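Local coordinates for niemann-Pick type C2 protein (Camponotus japonicus, PDB 3WEB) that binds oleic acid inside an immunoglobulin-like beta-sandwich and probably carries such lipids as part of chemical communication in worker ants, at residues 18-23 with 28-33. Numbering follows the deposited sequence.
Sequences ISSCDP and CSIIRE
With SG of Cys-21 set between its own backbone N and carbonyl carbon (chi1 74°) and SG of Cys-28 turned anti to its backbone N, the two sulfurs meet in a disulfide whose own torsion is -88°. This bridge closes the loop between strands 11-18 and 28-30 of the ML-domain beta-sandwich, tying the end of a strand of one sheet to a short strand of the other. A type I turn from Ile-18 to Cys-21, with Cys-21 N bonded to Ile-18 O at 3.1 Å, brings Ser-20 round to face strand 28-30. Its OG donates to Ser-29 O over 2.6 Å, lying in the plane of that carbonyl with a C=O...OG angle of 146°. A valine in place of Ser-20 would probably leave Ser-29 O without this donor, so that the turn would be held to strand 28-30 less firmly at this point. The hydroxyl of Ser-29 itself looks elsewhere, to Glu-25 and Lys-132. On the inner side, Ile-18 lies against the bridge, its CD1 3.8 Å from Cys-28 SG, while Phe-127 of strand 121-131 packs on both residues. Ile-30 starts away from the turn, but its CD1 comes back to lie beside Ser-20 OG, 3.8 Å away, and reaches Ile-18. These two isoleucines also touch the bound oleic acid, so the two strands flanking the bridged loop help line the lipid pocket. There, CG2 of Ile-18 meets CD1 of Ile-30 at 4.1 Å.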
loop_
_atom_site.group_PDB
_atom_site.type_symbol
_atom_site.label_atom_id
_atom_site.label_comp_id
_atom_site.label_asym_id
_atom_site.label_seq_id
_atom_site.Cartn_x
_atom_site.Cartn_y
_atom_site.Cartn_z
ATOM N N ILE A 18 -2.962 6.700 6.485
ATOM C CA ILE A 18 -2.403 5.769 7.458
ATOM C C ILE A 18 -2.710 6.347 8.833
ATOM O O ILE A 18 -2.328 7.476 9.127
ATOM C CB ILE A 18 -0.891 5.552 7.264
ATOM C CG1 ILE A 18 -0.608 4.994 5.859
ATOM C CG2 ILE A 18 -0.357 4.592 8.328
ATOM C CD1 ILE A 18 0.865 4.837 5.531
ATOM N N SER A 19 -3.392 5.561 9.660
ATOM C CA SER A 19 -3.959 6.038 10.932
ATOM C C SER A 19 -2.943 6.634 11.893
ATOM O O SER A 19 -3.277 7.533 12.660
ATOM C CB SER A 19 -4.732 4.917 11.636
ATOM O OG SER A 19 -3.871 3.846 11.975
ATOM N N SER A 20 -1.706 6.144 11.844
ATOM C CA SER A 20 -0.687 6.545 12.811
ATOM C C SER A 20 0.089 7.799 12.406
ATOM O O SER A 20 0.883 8.317 13.194
ATOM C CB SER A 20 0.291 5.387 13.039
ATOM O OG SER A 20 0.866 4.976 11.812
ATOM N N CYS A 21 -0.122 8.293 11.188
ATOM C CA CYS A 21 0.654 9.435 10.727
ATOM C C CYS A 21 -0.134 10.404 9.870
ATOM O O CYS A 21 -1.192 10.065 9.344
ATOM C CB CYS A 21 1.898 8.971 9.963
ATOM S SG CYS A 21 1.577 8.321 8.305
ATOM N N ASP A 22 0.413 11.607 9.734
ATOM C CA ASP A 22 -0.170 12.639 8.903
ATOM C C ASP A 22 0.881 13.136 7.903
ATOM O O ASP A 22 2.052 13.247 8.258
ATOM C CB ASP A 22 -0.635 13.792 9.787
ATOM C CG ASP A 22 -1.503 14.761 9.045
ATOM O OD1 ASP A 22 -2.722 14.499 8.936
ATOM O OD2 ASP A 22 -0.968 15.778 8.564
ATOM N N PRO A 23 0.474 13.431 6.650
ATOM C CA PRO A 23 1.431 13.928 5.640
ATOM C C PRO A 23 2.116 15.256 5.988
ATOM O O PRO A 23 3.050 15.656 5.302
ATOM C CB PRO A 23 0.578 14.075 4.365
ATOM C CG PRO A 23 -0.839 13.841 4.780
ATOM C CD PRO A 23 -0.812 13.047 6.042
ATOM N N CYS A 28 6.317 9.174 7.881
ATOM C CA CYS A 28 5.119 8.552 8.455
ATOM C C CYS A 28 5.478 7.737 9.695
ATOM O O CYS A 28 6.140 6.709 9.576
ATOM C CB CYS A 28 4.409 7.655 7.436
ATOM S SG CYS A 28 2.953 6.808 8.093
ATOM N N SER A 29 5.051 8.209 10.870
ATOM C CA SER A 29 5.203 7.457 12.120
ATOM C C SER A 29 4.367 6.182 12.086
ATOM O O SER A 29 3.176 6.226 11.788
ATOM C CB SER A 29 4.772 8.301 13.331
ATOM O OG SER A 29 5.519 9.500 13.421
ATOM N N ILE A 30 5.014 5.056 12.377
ATOM C CA ILE A 30 4.366 3.755 12.513
ATOM C C ILE A 30 4.650 3.300 13.936
ATOM O O ILE A 30 5.800 3.038 14.293
ATOM C CB ILE A 30 4.918 2.734 11.481
ATOM C CG1 ILE A 30 4.700 3.240 10.043
ATOM C CG2 ILE A 30 4.337 1.337 11.704
ATOM C CD1 ILE A 30 3.270 3.197 9.544
ATOM N N ILE A 31 3.601 3.244 14.747
ATOM C CA ILE A 31 3.747 2.953 16.175
ATOM C C ILE A 31 3.714 1.447 16.407
ATOM O O ILE A 31 2.762 0.776 16.011
ATOM C CB ILE A 31 2.643 3.632 17.025
ATOM C CG1 ILE A 31 2.372 5.081 16.571
ATOM C CG2 ILE A 31 2.966 3.535 18.514
ATOM C CD1 ILE A 31 3.517 6.064 16.759
ATOM N N ARG A 32 4.755 0.916 17.042
ATOM C CA ARG A 32 4.758 -0.493 17.424
ATOM C C ARG A 32 3.832 -0.727 18.615
ATOM O O ARG A 32 3.523 0.203 19.368
ATOM C CB ARG A 32 6.175 -1.017 17.688
ATOM C CG ARG A 32 7.090 -0.067 18.435
ATOM C CD ARG A 32 8.542 -0.439 18.189
ATOM N NE ARG A 32 9.466 0.440 18.899
ATOM C CZ ARG A 32 10.774 0.223 19.009
ATOM N NH1 ARG A 32 11.325 -0.851 18.455
ATOM N NH2 ARG A 32 11.536 1.081 19.677
ATOM N N GLU A 33 3.384 -1.973 18.754
ATOM C CA GLU A 33 2.369 -2.374 19.740
ATOM C C GLU A 33 1.049 -1.627 19.555
ATOM O O GLU A 33 0.378 -1.272 20.522
ATOM C CB GLU A 33 2.895 -2.244 21.175
ATOM C CG GLU A 33 4.149 -3.061 21.433
ATOM C CD GLU A 33 4.335 -3.398 22.896
ATOM O OE1 GLU A 33 4.488 -2.466 23.717
ATOM O OE2 GLU A 33 4.328 -4.605 23.221
#